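Local coordinates for alpha-14 giardin (PDB 3CHJ), which binds calcium and, in a calcium-dependent way, phospholipid, and may serve as a calcium-regulated structural element linking the membrane bilayer to the underlying axoneme, at residues Y196-K206 and A236-C244; M77-L86 and N266-E275. All coordinates share one frame; numbering follows the deposited sequence.

Contact 1 (Y196-K206 and A236-C244)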
loop_
_atom_site.group_PDB
_atom_site.type_symbol
_atom_site.label_atom_id
_atom_site.label_comp_id
_atom_site.label_asym_id
_atom_site.label_seq_id
_atom_site.Cartn_x
_atom_site.Cartn_y
_atom_site.Cartn_z
ATOM N N TYR A 196 8.756 14.963 6.293
ATOM C CA TYR A 196 8.021 16.030 5.579
ATOM C C TYR A 196 6.533 15.715 5.488
ATOM O O TYR A 196 6.121 14.557 5.331
ATOM C CB TYR A 196 8.561 16.233 4.162
ATOM C CG TYR A 196 9.656 17.267 4.035
ATOM C CD1 TYR A 196 10.694 17.344 4.957
ATOM C CD2 TYR A 196 9.668 18.158 2.940
ATOM C CE1 TYR A 196 11.719 18.297 4.810
ATOM C CE2 TYR A 196 10.664 19.092 2.808
ATOM C CZ TYR A 196 11.680 19.159 3.747
ATOM O OH TYR A 196 12.672 20.104 3.572
ATOM N N THR A 197 5.712 16.753 5.597
ATOM C CA THR A 197 4.321 16.647 5.207
ATOM C C THR A 197 4.161 16.517 3.692
ATOM O O THR A 197 5.080 16.865 2.915
ATOM C CB THR A 197 3.509 17.892 5.661
ATOM O OG1 THR A 197 4.041 19.054 5.018
ATOM C CG2 THR A 197 3.605 18.077 7.175
ATOM N N ARG A 198 2.987 16.059 3.265
ATOM C CA ARG A 198 2.669 15.991 1.836
ATOM C C ARG A 198 2.820 17.366 1.174
ATOM O O ARG A 198 3.433 17.473 0.119
ATOM C CB ARG A 198 1.268 15.435 1.608
ATOM C CG ARG A 198 0.751 15.630 0.179
ATOM C CD ARG A 198 -0.394 14.693 -0.194
ATOM N NE ARG A 198 -0.018 13.281 -0.099
ATOM C CZ ARG A 198 -0.447 12.471 0.862
ATOM N NH1 ARG A 198 -1.286 12.919 1.795
ATOM N NH2 ARG A 198 -0.069 11.196 0.882
ATOM N N ALA A 199 2.288 18.407 1.817
ATOM C CA ALA A 199 2.344 19.751 1.220
ATOM C C ALA A 199 3.778 20.226 1.061
ATOM O O ALA A 199 4.166 20.741 -0.006
ATOM C CB ALA A 199 1.544 20.739 2.070
ATOM N N ASP A 200 4.584 20.043 2.108
ATOM C CA ASP A 200 6.002 20.423 2.040
ATOM C C ASP A 200 6.807 19.581 1.051
ATOM O O ASP A 200 7.706 20.095 0.389
ATOM C CB ASP A 200 6.656 20.404 3.415
ATOM C CG ASP A 200 6.155 21.523 4.312
ATOM O OD1 ASP A 200 5.571 22.487 3.756
ATOM O OD2 ASP A 200 6.358 21.437 5.546
ATOM N N PHE A 201 6.497 18.286 0.973
ATOM C CA PHE A 201 7.210 17.424 0.036
ATOM C C PHE A 201 6.882 17.810 -1.417
ATOM O O PHE A 201 7.786 17.851 -2.288
ATOM C CB PHE A 201 6.917 15.937 0.292
ATOM C CG PHE A 201 7.822 15.036 -0.473
ATOM C CD1 PHE A 201 9.081 14.721 0.019
ATOM C CD2 PHE A 201 7.442 14.575 -1.739
ATOM C CE1 PHE A 201 9.945 13.888 -0.709
ATOM C CE2 PHE A 201 8.300 13.764 -2.485
ATOM C CZ PHE A 201 9.556 13.421 -1.965
ATOM N N ARG A 202 5.604 18.102 -1.671
ATOM C CA ARG A 202 5.194 18.553 -2.998
ATOM C C ARG A 202 5.912 19.856 -3.348
ATOM O O ARG A 202 6.445 19.989 -4.452
ATOM C CB ARG A 202 3.681 18.683 -3.100
ATOM C CG ARG A 202 2.974 17.322 -3.171
ATOM C CD ARG A 202 1.464 17.433 -3.176
ATOM N NE ARG A 202 0.981 18.346 -4.223
ATOM C CZ ARG A 202 0.874 18.031 -5.514
ATOM N NH1 ARG A 202 1.230 16.828 -5.959
ATOM N NH2 ARG A 202 0.424 18.932 -6.381
ATOM N N GLN A 203 5.996 20.762 -2.381
ATOM C CA GLN A 203 6.693 22.032 -2.596
ATOM C C GLN A 203 8.159 21.773 -2.922
ATOM O O GLN A 203 8.688 22.304 -3.904
ATOM C CB GLN A 203 6.527 22.952 -1.380
ATOM C CG GLN A 203 7.062 24.358 -1.557
ATOM C CD GLN A 203 6.848 25.223 -0.331
ATOM O OE1 GLN A 203 5.937 24.993 0.468
ATOM N NE2 GLN A 203 7.719 26.225 -0.165
ATOM N N LEU A 204 8.823 20.940 -2.110
ATOM C CA LEU A 204 10.230 20.604 -2.335
ATOM C C LEU A 204 10.469 19.990 -3.734
ATOM O O LEU A 204 11.441 20.313 -4.410
ATOM C CB LEU A 204 10.738 19.648 -1.242
ATOM C CG LEU A 204 12.254 19.415 -1.271
ATOM C CD1 LEU A 204 13.030 20.632 -0.701
ATOM C CD2 LEU A 204 12.599 18.120 -0.521
ATOM N N HIS A 205 9.585 19.074 -4.138
ATOM C CA HIS A 205 9.639 18.467 -5.468
ATOM C C HIS A 205 9.650 19.532 -6.557
ATOM O O HIS A 205 10.502 19.491 -7.448
ATOM C CB HIS A 205 8.466 17.498 -5.635
ATOM C CG HIS A 205 8.282 16.960 -7.026
ATOM N ND1 HIS A 205 8.411 15.620 -7.325
ATOM C CD2 HIS A 205 7.909 17.567 -8.180
ATOM C CE1 HIS A 205 8.138 15.426 -8.606
ATOM N NE2 HIS A 205 7.839 16.592 -9.149
ATOM N N LYS A 206 8.728 20.488 -6.448
ATOM C CA LYS A 206 8.615 21.563 -7.452
ATOM C C LYS A 206 9.786 22.545 -7.374
ATOM O O LYS A 206 10.296 22.998 -8.408
ATOM C CB LYS A 206 7.281 22.290 -7.314
ATOM C CG LYS A 206 6.071 21.404 -7.551
ATOM C CD LYS A 206 4.772 22.143 -7.251
ATOM C CE LYS A 206 3.575 21.201 -7.320
ATOM N NZ LYS A 206 3.256 20.851 -8.723
ATOM N N ALA A 236 8.010 6.208 -1.280
ATOM C CA ALA A 236 7.777 7.331 -0.363
ATOM C C ALA A 236 7.607 8.614 -1.168
ATOM O O ALA A 236 6.697 9.405 -0.899
ATOM C CB ALA A 236 8.915 7.485 0.631
ATOM N N HIS A 237 8.477 8.817 -2.154
ATOM C CA HIS A 237 8.323 9.971 -3.052
ATOM C C HIS A 237 6.913 10.037 -3.636
ATOM O O HIS A 237 6.224 11.057 -3.545
ATOM C CB HIS A 237 9.339 9.945 -4.207
ATOM C CG HIS A 237 9.092 11.027 -5.216
ATOM N ND1 HIS A 237 8.104 10.934 -6.173
ATOM C CD2 HIS A 237 9.661 12.245 -5.374
ATOM C CE1 HIS A 237 8.080 12.052 -6.884
ATOM N NE2 HIS A 237 9.026 12.855 -6.428
ATOM N N ASP A 238 6.487 8.940 -4.247
ATOM C CA ASP A 238 5.225 8.902 -4.950
ATOM C C ASP A 238 4.042 9.040 -3.988
ATOM O O ASP A 238 3.060 9.725 -4.300
ATOM C CB ASP A 238 5.143 7.602 -5.737
ATOM C CG ASP A 238 6.080 7.586 -6.935
ATOM O OD1 ASP A 238 6.774 8.601 -7.213
ATOM O OD2 ASP A 238 6.124 6.552 -7.631
ATOM N N PHE A 239 4.125 8.392 -2.826
ATOM C CA PHE A 239 3.034 8.497 -1.864
ATOM C C PHE A 239 2.831 9.931 -1.395
ATOM O O PHE A 239 1.709 10.425 -1.332
ATOM C CB PHE A 239 3.236 7.574 -0.656
ATOM C CG PHE A 239 2.236 7.817 0.443
ATOM C CD1 PHE A 239 0.907 7.439 0.269
ATOM C CD2 PHE A 239 2.622 8.436 1.629
ATOM C CE1 PHE A 239 -0.051 7.675 1.296
ATOM C CE2 PHE A 239 1.680 8.672 2.661
ATOM C CZ PHE A 239 0.352 8.281 2.474
ATOM N N LEU A 240 3.921 10.599 -1.091
ATOM C CA LEU A 240 3.832 11.987 -0.616
ATOM C C LEU A 240 3.342 12.872 -1.756
ATOM O O LEU A 240 2.475 13.721 -1.556
ATOM C CB LEU A 240 5.173 12.434 -0.063
ATOM C CG LEU A 240 5.579 11.711 1.231
ATOM C CD1 LEU A 240 7.057 11.957 1.569
ATOM C CD2 LEU A 240 4.652 12.112 2.390
ATOM N N TYR A 241 3.827 12.623 -2.962
ATOM C CA TYR A 241 3.525 13.506 -4.079
ATOM C C TYR A 241 2.127 13.296 -4.613
ATOM O O TYR A 241 1.392 14.266 -4.805
ATOM C CB TYR A 241 4.549 13.362 -5.198
ATOM C CG TYR A 241 4.497 14.536 -6.136
ATOM C CD1 TYR A 241 5.024 15.764 -5.747
ATOM C CD2 TYR A 241 3.923 14.419 -7.386
ATOM C CE1 TYR A 241 4.976 16.866 -6.577
ATOM C CE2 TYR A 241 3.859 15.537 -8.242
ATOM C CZ TYR A 241 4.415 16.745 -7.818
ATOM O OH TYR A 241 4.374 17.860 -8.642
ATOM N N ASP A 242 1.765 12.038 -4.873
ATOM C CA ASP A 242 0.416 11.694 -5.358
ATOM C C ASP A 242 0.167 10.194 -5.134
ATOM O O ASP A 242 0.699 9.380 -5.898
ATOM C CB ASP A 242 0.274 11.988 -6.836
ATOM C CG ASP A 242 -1.160 11.803 -7.344
ATOM O OD1 ASP A 242 -1.962 11.081 -6.701
ATOM O OD2 ASP A 242 -1.472 12.369 -8.410
ATOM N N PRO A 243 -0.592 9.839 -4.078
ATOM C CA PRO A 243 -0.892 8.429 -3.793
ATOM C C PRO A 243 -1.304 7.575 -4.991
ATOM O O PRO A 243 -0.967 6.386 -5.010
ATOM C CB PRO A 243 -2.022 8.509 -2.768
ATOM C CG PRO A 243 -1.641 9.747 -1.962
ATOM C CD PRO A 243 -1.182 10.725 -3.036
ATOM N N CYS A 244 -2.004 8.137 -5.978
ATOM C CA CYS A 244 -2.422 7.347 -7.156
ATOM C C CYS A 244 -1.227 6.877 -7.979
ATOM O O CYS A 244 -1.220 5.758 -8.513
ATOM C CB CYS A 244 -3.423 8.104 -8.033
ATOM S SG CYS A 244 -5.014 8.308 -7.225
#

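Contact 2 (M77-L86 and N266-E275)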
loop_
_atom_site.group_PDB
_atom_site.type_symbol
_atom_site.label_atom_id
_atom_site.label_comp_id
_atom_site.label_asym_id
_atom_site.label_seq_id
_atom_site.Cartn_x
_atom_site.Cartn_y
_atom_site.Cartn_z
ATOM N N MET A 77 -9.057 -9.864 2.758
ATOM C CA MET A 77 -8.436 -8.554 3.010
ATOM C C MET A 77 -9.449 -7.439 2.786
ATOM O O MET A 77 -9.379 -6.378 3.432
ATOM C CB MET A 77 -7.242 -8.328 2.090
ATOM C CG MET A 77 -6.002 -9.160 2.390
ATOM S SD MET A 77 -4.637 -8.489 1.384
ATOM C CE MET A 77 -3.399 -9.802 1.532
ATOM N N LEU A 78 -10.376 -7.668 1.867
ATOM C CA LEU A 78 -11.319 -6.614 1.478
ATOM C C LEU A 78 -12.391 -6.405 2.513
ATOM O O LEU A 78 -12.959 -5.304 2.590
ATOM C CB LEU A 78 -11.974 -6.939 0.133
ATOM C CG LEU A 78 -11.043 -7.020 -1.074
ATOM C CD1 LEU A 78 -11.824 -7.558 -2.271
ATOM C CD2 LEU A 78 -10.411 -5.647 -1.384
ATOM N N TYR A 79 -12.688 -7.426 3.311
ATOM C CA TYR A 79 -13.846 -7.325 4.209
ATOM C C TYR A 79 -13.432 -6.866 5.619
ATOM O O TYR A 79 -14.147 -7.077 6.594
ATOM C CB TYR A 79 -14.648 -8.644 4.235
ATOM C CG TYR A 79 -15.314 -9.071 2.925
ATOM C CD1 TYR A 79 -15.407 -8.217 1.822
ATOM C CD2 TYR A 79 -15.906 -10.321 2.821
ATOM C CE1 TYR A 79 -16.033 -8.620 0.641
ATOM C CE2 TYR A 79 -16.520 -10.743 1.653
ATOM C CZ TYR A 79 -16.606 -9.887 0.566
ATOM O OH TYR A 79 -17.224 -10.324 -0.599
ATOM N N LYS A 80 -12.259 -6.246 5.707
ATOM C CA LYS A 80 -11.671 -5.834 6.982
ATOM C C LYS A 80 -11.629 -4.322 7.050
ATOM O O LYS A 80 -11.399 -3.673 6.041
ATOM C CB LYS A 80 -10.215 -6.325 7.077
ATOM C CG LYS A 80 -10.086 -7.745 7.494
ATOM C CD LYS A 80 -8.691 -8.246 7.331
ATOM C CE LYS A 80 -8.720 -9.755 7.409
ATOM N NZ LYS A 80 -9.338 -10.244 8.672
ATOM N N PRO A 81 -11.783 -3.755 8.258
ATOM C CA PRO A 81 -11.421 -2.349 8.367
ATOM C C PRO A 81 -9.929 -2.137 8.035
ATOM O O PRO A 81 -9.103 -2.989 8.346
ATOM C CB PRO A 81 -11.670 -2.043 9.850
ATOM C CG PRO A 81 -12.611 -3.106 10.306
ATOM C CD PRO A 81 -12.240 -4.322 9.540
ATOM N N ARG A 82 -9.618 -0.993 7.439
ATOM C CA ARG A 82 -8.258 -0.637 7.000
ATOM C C ARG A 82 -7.189 -0.830 8.080
ATOM O O ARG A 82 -6.157 -1.484 7.863
ATOM C CB ARG A 82 -8.270 0.819 6.533
ATOM C CG ARG A 82 -6.915 1.456 6.326
ATOM C CD ARG A 82 -7.074 2.914 5.904
ATOM N NE ARG A 82 -5.953 3.346 5.070
ATOM C CZ ARG A 82 -5.665 2.800 3.891
ATOM N NH1 ARG A 82 -6.411 1.808 3.422
ATOM N NH2 ARG A 82 -4.634 3.231 3.185
ATOM N N ALA A 83 -7.430 -0.244 9.248
ATOM C CA ALA A 83 -6.446 -0.285 10.323
ATOM C C ALA A 83 -6.143 -1.722 10.730
ATOM O O ALA A 83 -4.992 -2.069 10.998
ATOM C CB ALA A 83 -6.927 0.534 11.514
ATOM N N GLN A 84 -7.178 -2.555 10.785
ATOM C CA GLN A 84 -7.021 -3.967 11.113
ATOM C C GLN A 84 -6.160 -4.683 10.061
ATOM O O GLN A 84 -5.219 -5.404 10.392
ATOM C CB GLN A 84 -8.400 -4.633 11.193
ATOM C CG GLN A 84 -8.338 -6.052 11.695
ATOM C CD GLN A 84 -8.138 -6.121 13.200
ATOM O OE1 GLN A 84 -8.629 -5.269 13.949
ATOM N NE2 GLN A 84 -7.420 -7.142 13.652
ATOM N N LEU A 85 -6.491 -4.449 8.793
ATOM C CA LEU A 85 -5.738 -5.002 7.700
ATOM C C LEU A 85 -4.254 -4.611 7.819
ATOM O O LEU A 85 -3.384 -5.489 7.716
ATOM C CB LEU A 85 -6.329 -4.546 6.362
ATOM C CG LEU A 85 -5.487 -4.931 5.151
ATOM C CD1 LEU A 85 -5.469 -6.440 4.997
ATOM C CD2 LEU A 85 -6.023 -4.230 3.913
ATOM N N LEU A 86 -3.966 -3.323 8.049
ATOM C CA LEU A 86 -2.564 -2.884 8.144
ATOM C C LEU A 86 -1.809 -3.607 9.258
ATOM O O LEU A 86 -0.664 -4.041 9.067
ATOM C CB LEU A 86 -2.477 -1.364 8.341
ATOM C CG LEU A 86 -3.144 -0.515 7.250
ATOM C CD1 LEU A 86 -3.145 0.967 7.602
ATOM C CD2 LEU A 86 -2.492 -0.727 5.899
ATOM N N ASN A 266 -2.340 -8.367 -3.885
ATOM C CA ASN A 266 -3.485 -8.352 -2.966
ATOM C C ASN A 266 -3.388 -7.196 -1.980
ATOM O O ASN A 266 -4.357 -6.448 -1.798
ATOM C CB ASN A 266 -3.600 -9.678 -2.201
ATOM C CG ASN A 266 -4.108 -10.799 -3.068
ATOM O OD1 ASN A 266 -4.530 -10.572 -4.214
ATOM N ND2 ASN A 266 -4.121 -12.014 -2.517
ATOM N N ARG A 267 -2.237 -7.060 -1.322
ATOM C CA ARG A 267 -2.154 -6.037 -0.279
ATOM C C ARG A 267 -2.210 -4.625 -0.871
ATOM O O ARG A 267 -2.845 -3.730 -0.296
ATOM C CB ARG A 267 -0.925 -6.233 0.625
ATOM C CG ARG A 267 0.390 -6.033 -0.073
ATOM C CD ARG A 267 1.500 -6.085 0.958
ATOM N NE ARG A 267 2.813 -6.119 0.321
ATOM C CZ ARG A 267 3.547 -7.214 0.177
ATOM N NH1 ARG A 267 3.110 -8.397 0.627
ATOM N NH2 ARG A 267 4.730 -7.119 -0.427
ATOM N N ILE A 268 -1.559 -4.404 -2.023
ATOM C CA ILE A 268 -1.600 -3.079 -2.623
ATOM C C ILE A 268 -3.036 -2.754 -3.041
ATOM O O ILE A 268 -3.527 -1.667 -2.773
ATOM C CB ILE A 268 -0.652 -2.957 -3.849
ATOM C CG1 ILE A 268 0.810 -3.266 -3.454
ATOM C CG2 ILE A 268 -0.843 -1.617 -4.543
ATOM C CD1 ILE A 268 1.472 -2.196 -2.632
ATOM N N THR A 269 -3.724 -3.732 -3.636
ATOM C CA THR A 269 -5.097 -3.533 -4.076
ATOM C C THR A 269 -6.021 -3.305 -2.858
ATOM O O THR A 269 -6.756 -2.318 -2.807
ATOM C CB THR A 269 -5.559 -4.719 -4.952
ATOM O OG1 THR A 269 -4.660 -4.828 -6.067
ATOM C CG2 THR A 269 -7.009 -4.512 -5.419
ATOM N N ALA A 270 -5.978 -4.186 -1.863
ATOM C CA ALA A 270 -6.850 -4.037 -0.684
ATOM C C ALA A 270 -6.590 -2.735 0.095
ATOM O O ALA A 270 -7.547 -2.083 0.541
ATOM C CB ALA A 270 -6.688 -5.258 0.228
ATOM N N MET A 271 -5.316 -2.343 0.202
ATOM C CA MET A 271 -4.980 -1.108 0.940
ATOM C C MET A 271 -5.460 0.138 0.226
ATOM O O MET A 271 -5.794 1.137 0.882
ATOM C CB MET A 271 -3.476 -0.983 1.213
ATOM C CG MET A 271 -2.968 -1.981 2.217
ATOM S SD MET A 271 -1.276 -1.607 2.711
ATOM C CE MET A 271 -0.342 -2.141 1.292
ATOM N N HIS A 272 -5.483 0.111 -1.110
ATOM C CA HIS A 272 -5.523 1.371 -1.858
ATOM C C HIS A 272 -6.619 1.533 -2.881
ATOM O O HIS A 272 -6.798 2.620 -3.399
ATOM C CB HIS A 272 -4.155 1.620 -2.497
ATOM C CG HIS A 272 -3.076 1.820 -1.489
ATOM N ND1 HIS A 272 -1.914 1.076 -1.465
ATOM C CD2 HIS A 272 -3.018 2.651 -0.426
ATOM C CE1 HIS A 272 -1.170 1.473 -0.445
ATOM N NE2 HIS A 272 -1.818 2.417 0.204
ATOM N N PHE A 273 -7.365 0.469 -3.186
ATOM C CA PHE A 273 -8.331 0.582 -4.288
ATOM C C PHE A 273 -9.418 1.634 -4.042
ATOM O O PHE A 273 -9.877 2.289 -4.978
ATOM C CB PHE A 273 -8.937 -0.785 -4.646
ATOM C CG PHE A 273 -10.131 -1.165 -3.816
ATOM C CD1 PHE A 273 -11.421 -0.903 -4.270
ATOM C CD2 PHE A 273 -9.972 -1.827 -2.600
ATOM C CE1 PHE A 273 -12.539 -1.266 -3.518
ATOM C CE2 PHE A 273 -11.099 -2.190 -1.836
ATOM C CZ PHE A 273 -12.386 -1.910 -2.322
ATOM N N ARG A 274 -9.814 1.804 -2.785
ATOM C CA ARG A 274 -10.975 2.653 -2.498
ATOM C C ARG A 274 -10.607 4.142 -2.609
ATOM O O ARG A 274 -11.394 4.960 -3.092
ATOM C CB ARG A 274 -11.514 2.308 -1.112
ATOM C CG ARG A 274 -13.004 2.511 -0.974
ATOM C CD ARG A 274 -13.471 2.031 0.388
ATOM N NE ARG A 274 -13.532 0.569 0.576
ATOM C CZ ARG A 274 -14.630 -0.164 0.347
ATOM N NH1 ARG A 274 -15.743 0.402 -0.137
ATOM N NH2 ARG A 274 -14.629 -1.471 0.590
ATOM N N GLU A 275 -9.388 4.475 -2.212
ATOM C CA GLU A 275 -8.947 5.870 -2.193
ATOM C C GLU A 275 -8.260 6.286 -3.507
ATOM O O GLU A 275 -8.429 7.424 -3.988
ATOM C CB GLU A 275 -8.000 6.090 -1.003
ATOM C CG GLU A 275 -8.583 5.729 0.376
ATOM C CD GLU A 275 -8.585 4.222 0.756
ATOM O OE1 GLU A 275 -9.260 3.936 1.782
ATOM O OE2 GLU A 275 -7.942 3.341 0.095
HETATM O O HOH W 1 -12.439 -2.816 1.591
#

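Contact 1 (Y196-K206 and A236-C244)
Phe201 and Leu240 meet in the tightly packed part of this contact. CD1 of Leu240 sits over one face of the phenyl ring in a CH-pi contact, 4.0 Å from the ring centroid, while Leu240 CB presses on Phe201 CD2 at 3.5 Å. The far edge of the same ring turns toward the face of His237 in an offset edge-to-face pair. Phe201 reaches both because its CG lies anti to the backbone N (chi1 -169°), which carries the ring across to helix 236-241; Phe193 and Ile192 of helix 186-195 add to this buried side. A histidine suits buried position 237 because its two ring nitrogens serve different partners: NE2 and His205 ND1 share a hydrogen bond of 3.0 Å, and ND1 donates to Asp238 OD1, which Arg218 also engages. His205 completes the aromatic cluster by stacking face-to-face on Tyr241, centroids 3.9 Å and planes 25° apart. The two helices cross at -110° within the all-helical annexin fold. Thr197 is the N-cap of helix 198-211, its OG1 accepting from Asp200 N, and Asp242 is the N-cap of helix 243-254, its OD1 accepting from Cys244 N. Toward solvent the packing gives way to long, charged chains. Arg202 makes a cation-pi contact with the other face of Tyr241, NH1 over the ring centre and donating to Tyr241 O at 2.8 Å. Lys206, exposed, brings NZ 3.2 Å from Tyr241 OH. Arg198 meets the Phe239 ring end-on in a second cation-pi contact, its guanidinium nearly perpendicular to the ring; NH2 gives a nearly straight bond to Phe239 O, 2.9 Å away, and NH1 pairs with Glu112.

Contact 2 (M77-L86 and N266-E275)
Met77, near the end of helix 69-78, lays its CB against Ala270 CB at 3.6 Å and runs on extended, so that CE reaches Asn266 CB. This is annexin packing between distant parts of the chain: helix 82-86 runs nearly antiparallel to helix 266-272, at 157°, and the small methyl of Ala270 lets the last turn of helix 69-78 come close, Leu78 CA lying 5.6 Å from Ala270 CA. Leu78 follows, its CD2 branch meeting Phe273 CE2 at 3.6 Å, with Leu310 behind both. Its carbonyl, where the helix stops, accepts from a water that in turn accepts from Arg274 NH2. Past the turn, Arg82 stretches from CG to NE, a length that takes its guanidinium to the carbonyl of Met271: NH1 donates in plane to a lone pair of Met271 O at 2.7 Å and 164°. Glu275 OE1 stands over one face of the guanidinium in a long salt bridge, by charge alone, no N-H pointing at it. Leu85 then returns to the apolar layer, CD2 lying 3.9 Å from Ala270 CB. Beside it Met271, its chain bent at chi3, packs its SD 3.5 Å from Leu86 CD2.

Overall arrangement
After four helices the chain reaches helix 69-78, the turn after it and the start of helix 82-94, the early half of contact 2. It then runs through a long, mostly helical excursion. Within this lies contact 1, where residues 196-206 and 236-244 close a loop holding the end of helix 198-211, all of helix 217-224 and most of helix 227-241. Helix 243-254 follows, and then helix 262-272, which meets residues 77-86 and closes the larger loop. Contact 1 is thus nested inside contact 2, their centres about 22 Å apart and their atoms not touching. Contact 1 joins helices near in sequence, whereas contact 2 ties the fourth-repeat region to an early part of the chain.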